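Local coordinates for SPbeta prophage-derived uncharacterized protein YorR (Bacillus subtilis, PDB 3KB2), which is not functionally characterised but binds guanosine-3'-monophosphate-5'-diphosphate and is probably a nucleotide kinase, possibly acting on dTMP, at residues L3-G8 / V58-F63; K31-E36 / E47-L52; E36-G41 / K75-L80; N67-K72 / E130-V135; A96-L101 / L141-W146. All blocks are in the same frame, centred on the assembly; numbering follows the deposited sequence.

Contact 1: residues L3-G8 / V58-F63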
# COMPACT_ATOMS: atom_id res chain seq x y z
N LEU A 3 17.87 20.07 13.08
CA LEU A 3 17.02 19.40 12.10
C LEU A 3 16.59 18.05 12.64
O LEU A 3 17.39 17.13 12.75
CB LEU A 3 17.79 19.23 10.79
CG LEU A 3 17.10 18.48 9.65
CD1 LEU A 3 15.86 19.23 9.21
CD2 LEU A 3 18.08 18.35 8.48
N ILE A 4 15.30 17.94 12.96
CA ILE A 4 14.77 16.70 13.52
C ILE A 4 14.16 15.81 12.45
O ILE A 4 13.23 16.21 11.76
CB ILE A 4 13.70 16.99 14.59
CG1 ILE A 4 14.28 17.96 15.63
CG2 ILE A 4 13.25 15.70 15.25
CD1 ILE A 4 13.27 18.45 16.64
N ILE A 5 14.69 14.61 12.31
CA ILE A 5 14.22 13.67 11.31
C ILE A 5 13.51 12.48 11.97
O ILE A 5 14.08 11.79 12.82
CB ILE A 5 15.41 13.17 10.46
CG1 ILE A 5 16.05 14.36 9.74
CG2 ILE A 5 14.95 12.16 9.44
CD1 ILE A 5 17.48 14.12 9.33
N LEU A 6 12.26 12.26 11.59
CA LEU A 6 11.45 11.17 12.14
C LEU A 6 11.29 10.04 11.14
O LEU A 6 10.72 10.21 10.07
CB LEU A 6 10.07 11.71 12.54
CG LEU A 6 10.19 12.88 13.52
CD1 LEU A 6 8.82 13.44 13.83
CD2 LEU A 6 10.87 12.39 14.81
N GLU A 7 11.81 8.87 11.50
CA GLU A 7 11.74 7.72 10.62
C GLU A 7 11.15 6.53 11.34
O GLU A 7 11.11 6.48 12.56
CB GLU A 7 13.15 7.37 10.10
CG GLU A 7 13.76 8.43 9.20
CD GLU A 7 13.20 8.38 7.79
OE1 GLU A 7 11.97 8.21 7.65
OE2 GLU A 7 13.98 8.52 6.82
N GLY A 8 10.69 5.56 10.55
CA GLY A 8 10.10 4.37 11.13
C GLY A 8 8.86 3.96 10.38
O GLY A 8 8.29 4.75 9.61
N VAL A 58 13.51 22.54 11.69
CA VAL A 58 12.27 22.01 11.16
C VAL A 58 12.23 20.55 11.51
O VAL A 58 13.24 19.98 11.92
CB VAL A 58 12.17 22.17 9.63
CG1 VAL A 58 12.58 23.58 9.23
CG2 VAL A 58 13.03 21.13 8.94
N ILE A 59 11.06 19.95 11.36
CA ILE A 59 10.85 18.55 11.66
C ILE A 59 10.49 17.86 10.35
O ILE A 59 9.54 18.25 9.69
CB ILE A 59 9.70 18.37 12.65
CG1 ILE A 59 10.03 19.09 13.96
CG2 ILE A 59 9.43 16.89 12.87
CD1 ILE A 59 8.82 19.35 14.84
N ILE A 60 11.26 16.85 9.97
CA ILE A 60 11.02 16.12 8.73
C ILE A 60 10.36 14.77 9.06
O ILE A 60 11.00 13.88 9.61
CB ILE A 60 12.34 15.89 7.95
CG1 ILE A 60 12.95 17.25 7.57
CG2 ILE A 60 12.09 15.01 6.73
CD1 ILE A 60 14.23 17.19 6.76
N ASP A 61 9.08 14.65 8.72
CA ASP A 61 8.30 13.44 8.96
C ASP A 61 8.59 12.49 7.79
O ASP A 61 7.98 12.61 6.73
CB ASP A 61 6.80 13.81 9.01
CG ASP A 61 5.91 12.67 9.48
OD1 ASP A 61 4.73 12.94 9.75
OD2 ASP A 61 6.37 11.51 9.58
N ARG A 62 9.52 11.56 8.00
CA ARG A 62 9.96 10.59 6.99
C ARG A 62 10.94 11.26 6.03
O ARG A 62 10.65 12.32 5.48
CB ARG A 62 8.76 10.02 6.22
CG ARG A 62 7.81 9.27 7.12
CD ARG A 62 7.25 8.06 6.41
NE ARG A 62 6.48 8.45 5.24
CZ ARG A 62 5.81 7.60 4.48
NH1 ARG A 62 5.80 6.30 4.78
NH2 ARG A 62 5.14 8.04 3.43
N PHE A 63 12.10 10.64 5.83
CA PHE A 63 13.13 11.23 5.00
C PHE A 63 13.90 10.21 4.13
O PHE A 63 13.30 9.29 3.58
CB PHE A 63 14.05 12.04 5.93
CG PHE A 63 14.91 13.06 5.23
CD1 PHE A 63 14.50 13.65 4.04
CD2 PHE A 63 16.13 13.45 5.78
CE1 PHE A 63 15.29 14.61 3.41
CE2 PHE A 63 16.92 14.41 5.16
CZ PHE A 63 16.50 14.99 3.97
O HOH W 1 6.59 4.75 6.96
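L3, I5, V58 and I60 line one face of the sheet. There L3, its CG anti to the backbone N (chi1 177°), lies alongside V58 with CD1 3.4 Å from V58 CG2, tighter than ordinary van der Waals contact. I60 CD1 meets the same L3 methyl and sits 4.1 Å above the centre of the F63 ring, while I5 CG2 packs on F63 CB. On the other face L6 CD1 crosses I59 CG2 at 3.6 Å, and helix 14-25 covers both. Branched aliphatic residues suit a sheet buried under helices. The strands are parallel neighbours in the P-loop kinase fold: strand 3-7 runs on into the nucleotide-binding loop, and D61 ends strand 58-61 with its side chain about 4 Å from the bound magnesium ion and OD1 hydrogen-bonded to S15 OG of the nucleotide pocket. I60 N bonds to I4 O (2.7 Å) and L6 N to I60 O (2.9 Å, 176° at the hydrogen). At the end of strand 3-7, E7 bends at chi2 (-78°), and OE1 accepts F63 N at 3.0 Å from above the carboxylate plane. S66 OG bonds the same oxygen, so the buried carboxylate is gripped at the start of helix 64-70, whose dipole would probably stabilise its charge. Beyond it a water donates to G8 O and accepts from R62 NH1, lying in the guanidinium plane.

Contact 2: residues K31-E36 / E47-L52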
# COMPACT_ATOMS: atom_id res chain seq x y z
N LYS A 31 6.86 16.82 5.31
CA LYS A 31 6.91 15.40 4.96
C LYS A 31 8.06 15.24 3.96
O LYS A 31 8.09 15.92 2.95
CB LYS A 31 5.60 14.98 4.30
CG LYS A 31 4.37 15.18 5.17
CD LYS A 31 4.32 14.18 6.30
CE LYS A 31 3.30 13.06 6.04
NZ LYS A 31 3.62 12.21 4.85
N GLY A 32 8.99 14.34 4.26
CA GLY A 32 10.12 14.15 3.37
C GLY A 32 9.88 13.23 2.19
O GLY A 32 9.93 13.66 1.03
N SER A 33 9.63 11.96 2.49
CA SER A 33 9.39 10.96 1.45
C SER A 33 8.01 11.07 0.83
O SER A 33 6.99 10.84 1.48
CB SER A 33 9.61 9.54 2.00
OG SER A 33 11.00 9.26 2.10
N SER A 34 8.00 11.43 -0.45
CA SER A 34 6.77 11.59 -1.21
C SER A 34 6.68 10.47 -2.25
O SER A 34 7.62 10.25 -3.03
CB SER A 34 6.77 12.96 -1.88
OG SER A 34 5.73 13.07 -2.83
N PHE A 35 5.56 9.76 -2.28
CA PHE A 35 5.39 8.68 -3.23
C PHE A 35 5.45 9.25 -4.65
O PHE A 35 6.06 8.66 -5.53
CB PHE A 35 4.05 7.98 -3.01
CG PHE A 35 3.92 6.67 -3.74
CD1 PHE A 35 4.35 5.49 -3.15
CD2 PHE A 35 3.32 6.61 -4.99
CE1 PHE A 35 4.19 4.26 -3.80
CE2 PHE A 35 3.16 5.39 -5.66
CZ PHE A 35 3.59 4.21 -5.06
N GLU A 36 4.81 10.39 -4.86
CA GLU A 36 4.79 11.02 -6.19
C GLU A 36 6.18 11.42 -6.65
O GLU A 36 6.54 11.24 -7.81
CB GLU A 36 3.89 12.26 -6.19
CG GLU A 36 2.45 12.02 -5.71
CD GLU A 36 2.28 12.21 -4.20
OE1 GLU A 36 2.87 11.43 -3.42
OE2 GLU A 36 1.56 13.16 -3.80
N GLU A 47 17.41 15.99 -5.80
CA GLU A 47 17.27 17.44 -5.75
C GLU A 47 16.39 17.86 -4.55
O GLU A 47 16.75 18.76 -3.78
CB GLU A 47 16.65 17.93 -7.07
CG GLU A 47 16.37 19.41 -7.13
CD GLU A 47 15.64 19.81 -8.41
OE1 GLU A 47 14.50 19.34 -8.62
OE2 GLU A 47 16.21 20.61 -9.20
N HIS A 48 15.26 17.19 -4.38
CA HIS A 48 14.36 17.50 -3.28
C HIS A 48 14.98 17.23 -1.91
O HIS A 48 14.84 18.04 -0.98
CB HIS A 48 13.08 16.68 -3.41
CG HIS A 48 12.02 17.09 -2.44
ND1 HIS A 48 11.39 18.31 -2.50
CD2 HIS A 48 11.53 16.47 -1.34
CE1 HIS A 48 10.56 18.43 -1.48
NE2 HIS A 48 10.63 17.33 -0.76
N PHE A 49 15.67 16.10 -1.77
CA PHE A 49 16.29 15.75 -0.51
C PHE A 49 17.41 16.71 -0.18
O PHE A 49 17.62 17.05 0.99
CB PHE A 49 16.85 14.32 -0.55
CG PHE A 49 15.81 13.26 -0.36
CD1 PHE A 49 14.79 13.43 0.57
CD2 PHE A 49 15.85 12.08 -1.09
CE1 PHE A 49 13.82 12.45 0.77
CE2 PHE A 49 14.89 11.09 -0.91
CZ PHE A 49 13.87 11.28 0.03
N ASN A 50 18.11 17.17 -1.20
CA ASN A 50 19.21 18.09 -0.99
C ASN A 50 18.69 19.44 -0.49
O ASN A 50 19.35 20.08 0.32
CB ASN A 50 19.99 18.30 -2.29
CG ASN A 50 21.44 18.58 -2.03
OD1 ASN A 50 22.14 19.09 -2.89
ND2 ASN A 50 21.91 18.22 -0.85
N LYS A 51 17.54 19.86 -0.99
CA LYS A 51 16.95 21.13 -0.56
C LYS A 51 16.53 21.01 0.90
O LYS A 51 16.72 21.94 1.68
CB LYS A 51 15.72 21.49 -1.39
CG LYS A 51 16.04 22.00 -2.78
CD LYS A 51 14.78 22.07 -3.61
CE LYS A 51 15.13 22.17 -5.08
NZ LYS A 51 13.93 22.05 -5.97
N LEU A 52 15.94 19.88 1.26
CA LEU A 52 15.54 19.71 2.64
C LEU A 52 16.79 19.76 3.50
O LEU A 52 16.77 20.32 4.58
CB LEU A 52 14.81 18.39 2.84
CG LEU A 52 13.50 18.31 2.07
CD1 LEU A 52 12.86 16.94 2.30
CD2 LEU A 52 12.58 19.44 2.53
O HOH W 2 9.20 17.78 1.25
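H48 holds CG anti to its backbone N (chi1 -171°), whereas F49 and L52 hold theirs anti to the carbonyl carbon (chi1 -79° and -64°); these torsions bring an imidazole, a phenyl edge and a leucine methyl to one short piece of backbone. In this P-loop kinase fold helix 42-52 lies against the turn that leaves strand 29-31 and leads into helix 35-38. H48, F49 and L52 stand at positions i, i+1 and i+4, so all three reach G32. G32, having no side chain, presents its CA and carbonyl oxygen to the helix: L52 CD1 lies 4.1 Å from G32 CA, and G32 O lies at the edge of the H48 ring, near its plane, 4.0 Å from CD2. Beside them S33 OG sits at the rim of the F49 ring, near its plane, 4.1 Å from CZ. That hydroxyl is hydrogen-bonded to F63 O, and F63 sets its ring steeply against that of F49, which also packs on V64 and N67 of helix 64-70 and on I88 of helix 82-92. S34, the N-cap residue of helix 35-38, makes a weak bond through OG with L37 N. At the margin one water links the two segments: it donates to K31 O at 2.8 Å and lies in the plane of the H48 ring, 2.5 Å from NE2.

Contact 3: residues E36-G41 / K75-L80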
# COMPACT_ATOMS: atom_id res chain seq x y z
N GLU A 36 4.81 10.39 -4.86
CA GLU A 36 4.79 11.02 -6.19
C GLU A 36 6.18 11.42 -6.65
O GLU A 36 6.54 11.24 -7.81
CB GLU A 36 3.89 12.26 -6.19
CG GLU A 36 2.45 12.02 -5.71
CD GLU A 36 2.28 12.21 -4.20
OE1 GLU A 36 2.87 11.43 -3.42
OE2 GLU A 36 1.56 13.16 -3.80
N LEU A 37 6.98 11.96 -5.74
CA LEU A 37 8.33 12.38 -6.06
C LEU A 37 9.22 11.18 -6.34
O LEU A 37 10.11 11.23 -7.19
CB LEU A 37 8.92 13.17 -4.89
CG LEU A 37 10.40 13.53 -5.03
CD1 LEU A 37 10.56 14.61 -6.08
CD2 LEU A 37 10.94 14.01 -3.68
N ALA A 38 8.97 10.09 -5.63
CA ALA A 38 9.77 8.89 -5.80
C ALA A 38 9.66 8.33 -7.21
O ALA A 38 10.62 7.78 -7.74
CB ALA A 38 9.37 7.85 -4.79
N LYS A 39 8.48 8.47 -7.81
CA LYS A 39 8.25 7.96 -9.16
C LYS A 39 8.62 8.94 -10.27
O LYS A 39 8.40 8.64 -11.44
CB LYS A 39 6.79 7.51 -9.31
CG LYS A 39 5.77 8.52 -8.79
CD LYS A 39 4.43 8.49 -9.57
CE LYS A 39 3.64 7.20 -9.37
NZ LYS A 39 2.39 7.20 -10.18
N SER A 40 9.17 10.09 -9.93
CA SER A 40 9.54 11.07 -10.95
C SER A 40 11.03 11.02 -11.33
O SER A 40 11.53 11.88 -12.07
CB SER A 40 9.13 12.49 -10.51
OG SER A 40 9.83 12.93 -9.36
N GLY A 41 11.73 10.00 -10.84
CA GLY A 41 13.13 9.82 -11.18
C GLY A 41 14.14 10.19 -10.11
O GLY A 41 13.86 10.99 -9.23
N LYS A 75 7.65 -0.59 -7.49
CA LYS A 75 8.31 -0.47 -8.78
C LYS A 75 8.25 0.99 -9.22
O LYS A 75 7.43 1.76 -8.73
CB LYS A 75 7.63 -1.37 -9.83
CG LYS A 75 7.81 -2.87 -9.59
CD LYS A 75 7.33 -3.68 -10.81
CE LYS A 75 7.64 -5.17 -10.64
NZ LYS A 75 7.17 -6.02 -11.79
N ASP A 76 9.13 1.34 -10.16
CA ASP A 76 9.23 2.70 -10.66
C ASP A 76 9.27 3.67 -9.48
O ASP A 76 8.61 4.71 -9.48
CB ASP A 76 8.03 3.03 -11.57
CG ASP A 76 7.94 2.11 -12.79
OD1 ASP A 76 8.97 1.88 -13.47
OD2 ASP A 76 6.82 1.61 -13.08
N TYR A 77 10.04 3.30 -8.46
CA TYR A 77 10.19 4.09 -7.25
C TYR A 77 11.67 4.36 -7.02
O TYR A 77 12.38 3.50 -6.49
CB TYR A 77 9.60 3.31 -6.07
CG TYR A 77 9.51 4.09 -4.78
CD1 TYR A 77 10.66 4.45 -4.08
CD2 TYR A 77 8.27 4.46 -4.25
CE1 TYR A 77 10.58 5.15 -2.88
CE2 TYR A 77 8.18 5.16 -3.06
CZ TYR A 77 9.34 5.50 -2.38
OH TYR A 77 9.26 6.19 -1.19
N SER A 78 12.12 5.54 -7.41
CA SER A 78 13.53 5.92 -7.27
C SER A 78 14.12 5.82 -5.87
O SER A 78 13.45 6.06 -4.87
CB SER A 78 13.74 7.35 -7.78
OG SER A 78 13.40 7.44 -9.15
N ILE A 79 15.40 5.48 -5.83
CA ILE A 79 16.11 5.35 -4.58
C ILE A 79 17.41 6.13 -4.63
O ILE A 79 18.01 6.28 -5.69
CB ILE A 79 16.43 3.87 -4.25
CG1 ILE A 79 17.12 3.77 -2.90
CG2 ILE A 79 17.36 3.28 -5.30
CD1 ILE A 79 17.11 2.36 -2.35
N LEU A 80 17.84 6.65 -3.49
CA LEU A 80 19.10 7.37 -3.45
C LEU A 80 20.23 6.37 -3.66
O LEU A 80 20.08 5.19 -3.33
CB LEU A 80 19.29 8.03 -2.10
CG LEU A 80 18.35 9.20 -1.87
CD1 LEU A 80 18.37 9.56 -0.42
CD2 LEU A 80 18.76 10.36 -2.75
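The C-terminal end of helix 35-38 is caught here by the irregular loop between helices 64-70 and 82-92, an outlying corner of the alpha/beta fold near the subunit interface. A38 O, a carbonyl at the end of the helix, takes S78 N at 2.7 Å, with 150° at the hydrogen; the donor stands above the carbonyl plane. S78 OG adds at most a weak second bond to A38 O at 3.1 Å, and where its proton goes is not settled. L37 O, one residue earlier, is served from within its own turn: S40 N bonds to it, and S40 OG donates along a lone pair at 2.8 Å. A serine at this position thus closes the helix end with its side chain as well as its backbone. D76 O receives a softer contact from K39 CA, 3.3 Å away. K75 NZ finds its acceptor across the dimer, in A71 O of the second subunit. G41, at the N-cap of helix 42-52, has a positive phi (105°), a conformation glycine readily adopts. Alanine suits position 38 because a single methyl is small enough to sit directly over an aromatic ring: in this CH-pi contact A38 CB lies 3.3 Å from the centroid of the Y77 ring, 9° off its normal.

Contact 4: residues N67-K72 / E130-V135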
# COMPACT_ATOMS: atom_id res chain seq x y z
N ASN A 67 13.05 6.30 2.28
CA ASN A 67 13.20 6.14 0.84
C ASN A 67 13.89 4.82 0.53
O ASN A 67 13.45 4.08 -0.35
CB ASN A 67 14.00 7.27 0.22
CG ASN A 67 14.29 7.04 -1.24
OD1 ASN A 67 13.40 7.10 -2.08
ND2 ASN A 67 15.54 6.76 -1.55
N LEU A 68 14.96 4.52 1.25
CA LEU A 68 15.70 3.28 1.08
C LEU A 68 14.85 2.04 1.31
O LEU A 68 15.05 1.01 0.67
CB LEU A 68 16.90 3.27 2.03
CG LEU A 68 18.20 3.86 1.47
CD1 LEU A 68 17.93 5.15 0.72
CD2 LEU A 68 19.17 4.09 2.62
N VAL A 69 13.89 2.14 2.24
CA VAL A 69 12.99 1.03 2.58
C VAL A 69 11.96 0.78 1.47
O VAL A 69 11.90 -0.32 0.90
CB VAL A 69 12.23 1.34 3.92
CG1 VAL A 69 11.10 0.33 4.16
CG2 VAL A 69 13.22 1.31 5.08
N TYR A 70 11.18 1.81 1.16
CA TYR A 70 10.13 1.70 0.16
C TYR A 70 10.57 1.53 -1.28
O TYR A 70 9.77 1.16 -2.14
CB TYR A 70 9.17 2.89 0.29
CG TYR A 70 8.42 2.88 1.61
CD1 TYR A 70 7.56 1.82 1.92
CD2 TYR A 70 8.58 3.89 2.55
CE1 TYR A 70 6.90 1.76 3.15
CE2 TYR A 70 7.92 3.85 3.78
CZ TYR A 70 7.09 2.78 4.07
OH TYR A 70 6.45 2.71 5.29
N ALA A 71 11.85 1.78 -1.54
CA ALA A 71 12.38 1.63 -2.89
C ALA A 71 12.55 0.14 -3.19
O ALA A 71 12.61 -0.28 -4.34
CB ALA A 71 13.72 2.35 -3.01
N LYS A 72 12.62 -0.66 -2.13
CA LYS A 72 12.76 -2.09 -2.28
C LYS A 72 11.39 -2.77 -2.32
O LYS A 72 11.31 -4.00 -2.43
CB LYS A 72 13.59 -2.66 -1.13
CG LYS A 72 14.96 -2.02 -0.95
CD LYS A 72 15.85 -2.25 -2.16
CE LYS A 72 17.20 -1.58 -1.98
NZ LYS A 72 18.01 -1.63 -3.23
N GLU A 130 11.70 -5.13 9.26
CA GLU A 130 13.09 -5.60 9.22
C GLU A 130 13.97 -4.69 8.39
O GLU A 130 15.11 -4.44 8.76
CB GLU A 130 13.15 -7.01 8.64
CG GLU A 130 13.53 -8.09 9.64
CD GLU A 130 14.81 -7.78 10.40
OE1 GLU A 130 15.83 -7.45 9.74
OE2 GLU A 130 14.80 -7.87 11.65
N LEU A 131 13.45 -4.21 7.27
CA LEU A 131 14.19 -3.31 6.39
C LEU A 131 14.57 -2.05 7.16
O LEU A 131 15.70 -1.58 7.08
CB LEU A 131 13.35 -2.93 5.16
CG LEU A 131 13.50 -3.82 3.92
CD1 LEU A 131 12.42 -3.53 2.89
CD2 LEU A 131 14.87 -3.56 3.33
N TYR A 132 13.61 -1.52 7.92
CA TYR A 132 13.84 -0.32 8.72
C TYR A 132 14.96 -0.57 9.73
O TYR A 132 15.87 0.24 9.86
CB TYR A 132 12.57 0.11 9.45
CG TYR A 132 11.75 1.17 8.72
CD1 TYR A 132 10.54 0.86 8.09
CD2 TYR A 132 12.22 2.47 8.62
CE1 TYR A 132 9.81 1.83 7.38
CE2 TYR A 132 11.50 3.45 7.92
CZ TYR A 132 10.32 3.13 7.31
OH TYR A 132 9.65 4.11 6.62
N ARG A 133 14.90 -1.68 10.45
CA ARG A 133 15.96 -1.94 11.41
C ARG A 133 17.31 -1.95 10.73
O ARG A 133 18.24 -1.30 11.18
CB ARG A 133 15.73 -3.27 12.13
CG ARG A 133 14.57 -3.21 13.09
CD ARG A 133 14.82 -4.08 14.30
NE ARG A 133 14.95 -5.49 13.94
CZ ARG A 133 15.10 -6.47 14.83
NH1 ARG A 133 15.16 -6.19 16.13
NH2 ARG A 133 15.20 -7.73 14.42
N GLU A 134 17.39 -2.67 9.62
CA GLU A 134 18.64 -2.79 8.86
C GLU A 134 19.13 -1.46 8.30
O GLU A 134 20.32 -1.14 8.41
CB GLU A 134 18.46 -3.80 7.73
CG GLU A 134 19.76 -4.38 7.17
CD GLU A 134 19.52 -5.45 6.12
OE1 GLU A 134 20.48 -6.18 5.78
OE2 GLU A 134 18.38 -5.56 5.62
N VAL A 135 18.23 -0.69 7.71
CA VAL A 135 18.62 0.60 7.16
C VAL A 135 19.01 1.58 8.27
O VAL A 135 19.92 2.39 8.09
CB VAL A 135 17.49 1.23 6.30
CG1 VAL A 135 16.25 1.46 7.14
CG2 VAL A 135 17.97 2.56 5.70
O HOH W 1 6.59 4.75 6.96
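The Y132 ring takes V69 CG2 over one face, 3.7 Å above the plane and over its centre, in a CH-pi contact 6° off the normal. At the edge of the same ring, near its plane, lies the hydroxyl of Y70. In return Y132 OH reaches obliquely to the Y70 ring, 3.3 Å from CE2, while a water sits in the plane of that ring at its hydroxyl. Y70 OH donates to this water at 2.6 Å; Y132 OH is 3.1 Å from it and also hydrogen-bonded to S66 OG, so the buried phenol is held from two sides. Tyrosine suits both places, since each ring packs and its hydroxyl joins the water; the Y70 side chain is about 8 Å from the bound nucleotide. The contact pairs the C-terminal part of helix 64-70 with helix 122-137 of the P-loop kinase fold, the latter also packing on strand 96-102 through Y132. V69, with CG1 anti to its backbone N (chi1 169°), directs both methyls into the neighbouring helix: CG2 also meets V135 CG1 at 3.7 Å, and CG1 lies beside L131 CB. V135 has CG1 in the crowded position between N and the carbonyl carbon (chi1 61°), and CG2 meets L68 CD2 at 3.6 Å. R133 NH2 makes a salt bridge to E130 OE2 at 2.8 Å, the oxygen lying in the guanidinium plane.

Contact 5: residues A96-L101 / L141-W146; sequences AKVVYL and LHTYSW
Backbone bonding joins strand 96-102 in parallel to strand 143-147, an outermost strand of the P-loop kinase sheet; the chain passes between the two strands through helices 105-115 and 122-137. Y144 bonds with both its peptide groups: its N to V98 O at 2.9 Å, its O to Y100 N at 2.7 Å. W146 N then donates to Y100 O, which S145 CA also approaches to 3.1 Å as a CA-H...O contact. Apolar packing divides between the two faces. On that of V99, L101, Y144 and W146, L101 CD2 rests 3.7 Å from W146 CB, and V99 CG1 meets the six-membered part of the indole obliquely. A wide tryptophan suits this place because it spans two residues of the neighbouring strand while helix 153-166 covers it and D159 takes its NE1. L101 also touches C12 of the nucleotide pocket. On the opposite face V98 and T143 lie side by side, CG1 to CG2 3.6 Å. Among the polar side chains, K97 is bent at chi2 and chi4, so that NZ makes a weak bond to Y144 OH at 3.1 Å. The same NZ has a long, weak ion pair with E167, probably a tag residue. Water fills the place of a direct bond where the strands splay: one molecule accepts from V98 N at 2.8 Å and donates to H142 O at 2.7 Å.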
# COMPACT_ATOMS: atom_id res chain seq x y z
N ALA A 96 21.66 17.59 12.58
CA ALA A 96 20.60 16.62 12.52
C ALA A 96 20.46 15.75 13.74
O ALA A 96 21.44 15.41 14.41
CB ALA A 96 20.76 15.76 11.28
N LYS A 97 19.21 15.41 14.04
CA LYS A 97 18.86 14.52 15.13
C LYS A 97 17.97 13.50 14.43
O LYS A 97 16.84 13.82 14.04
CB LYS A 97 18.06 15.26 16.21
CG LYS A 97 18.85 15.57 17.48
CD LYS A 97 20.10 16.40 17.19
CE LYS A 97 20.76 16.90 18.47
NZ LYS A 97 21.19 15.79 19.37
N VAL A 98 18.49 12.29 14.24
CA VAL A 98 17.76 11.24 13.56
C VAL A 98 16.98 10.36 14.52
O VAL A 98 17.57 9.65 15.34
CB VAL A 98 18.69 10.33 12.74
CG1 VAL A 98 17.87 9.31 11.98
CG2 VAL A 98 19.51 11.18 11.78
N VAL A 99 15.66 10.40 14.43
CA VAL A 99 14.83 9.61 15.31
C VAL A 99 14.22 8.41 14.60
O VAL A 99 13.69 8.53 13.50
CB VAL A 99 13.70 10.46 15.90
CG1 VAL A 99 12.86 9.64 16.86
CG2 VAL A 99 14.29 11.65 16.59
N TYR A 100 14.31 7.25 15.24
CA TYR A 100 13.76 6.02 14.69
C TYR A 100 12.67 5.53 15.64
O TYR A 100 12.96 5.09 16.75
CB TYR A 100 14.88 4.96 14.54
CG TYR A 100 14.42 3.55 14.19
CD1 TYR A 100 13.34 3.34 13.32
CD2 TYR A 100 15.07 2.43 14.71
CE1 TYR A 100 12.92 2.04 12.99
CE2 TYR A 100 14.65 1.13 14.38
CZ TYR A 100 13.57 0.95 13.52
OH TYR A 100 13.14 -0.33 13.19
N LEU A 101 11.43 5.63 15.21
CA LEU A 101 10.34 5.18 16.04
C LEU A 101 9.85 3.84 15.53
O LEU A 101 9.53 3.70 14.35
CB LEU A 101 9.20 6.19 16.02
CG LEU A 101 9.54 7.61 16.50
CD1 LEU A 101 8.27 8.44 16.57
CD2 LEU A 101 10.20 7.55 17.87
N LEU A 141 24.61 8.23 10.29
CA LEU A 141 24.42 9.24 11.32
C LEU A 141 23.95 8.55 12.59
O LEU A 141 23.29 7.52 12.53
CB LEU A 141 23.36 10.26 10.89
CG LEU A 141 23.79 11.32 9.87
CD1 LEU A 141 22.58 12.03 9.30
CD2 LEU A 141 24.72 12.31 10.56
N HIS A 142 24.29 9.14 13.73
CA HIS A 142 23.89 8.61 15.03
C HIS A 142 22.37 8.69 15.02
O HIS A 142 21.81 9.64 14.47
CB HIS A 142 24.45 9.49 16.15
CG HIS A 142 24.20 8.96 17.53
ND1 HIS A 142 22.95 8.95 18.11
CD2 HIS A 142 25.05 8.42 18.44
CE1 HIS A 142 23.04 8.42 19.32
NE2 HIS A 142 24.30 8.09 19.54
N THR A 143 21.70 7.70 15.61
CA THR A 143 20.24 7.69 15.64
C THR A 143 19.70 7.35 17.04
O THR A 143 20.37 6.69 17.82
CB THR A 143 19.69 6.66 14.62
OG1 THR A 143 20.08 5.34 15.00
CG2 THR A 143 20.25 6.95 13.23
N TYR A 144 18.51 7.84 17.34
CA TYR A 144 17.88 7.57 18.63
C TYR A 144 16.59 6.82 18.34
O TYR A 144 15.79 7.26 17.52
CB TYR A 144 17.55 8.86 19.39
CG TYR A 144 18.67 9.86 19.46
CD1 TYR A 144 18.87 10.77 18.42
CD2 TYR A 144 19.52 9.92 20.56
CE1 TYR A 144 19.87 11.72 18.48
CE2 TYR A 144 20.53 10.87 20.63
CZ TYR A 144 20.70 11.77 19.58
OH TYR A 144 21.69 12.73 19.63
N SER A 145 16.40 5.71 19.04
CA SER A 145 15.22 4.88 18.84
C SER A 145 14.32 4.83 20.06
O SER A 145 14.77 4.91 21.20
CB SER A 145 15.65 3.46 18.48
OG SER A 145 16.25 2.82 19.60
N TRP A 146 13.02 4.67 19.80
CA TRP A 146 12.00 4.59 20.83
C TRP A 146 10.98 3.53 20.43
O TRP A 146 10.45 3.55 19.32
CB TRP A 146 11.30 5.95 20.98
CG TRP A 146 12.00 6.90 21.91
CD1 TRP A 146 11.88 6.96 23.26
CD2 TRP A 146 12.95 7.92 21.55
NE1 TRP A 146 12.69 7.94 23.77
CE2 TRP A 146 13.36 8.55 22.74
CE3 TRP A 146 13.49 8.35 20.33
CZ2 TRP A 146 14.29 9.59 22.76
CZ3 TRP A 146 14.42 9.40 20.35
CH2 TRP A 146 14.81 10.00 21.55
O HOH W 3 21.21 12.18 15.01

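From the N terminus, contact 1 closes the first large loop, 3-63, joining two central strands. Contact 2 is nested inside it and folds the turn after strand 29-31 onto helix 42-52. Contact 3 starts within these loops at helix 35-38, shares E36 with contact 2, and closes beyond them at 75-80, so it crosses both. Contact 4 opens after contacts 1 and 2 have closed, crosses contact 3 and brings helix 64-70 to helix 122-137. Contact 5 crosses contact 4 and adds the last strand to the sheet, where strands 3-7 and 96-102 are neighbours. One water belongs to contacts 1 and 4; contacts 3 and 4 both touch the second subunit.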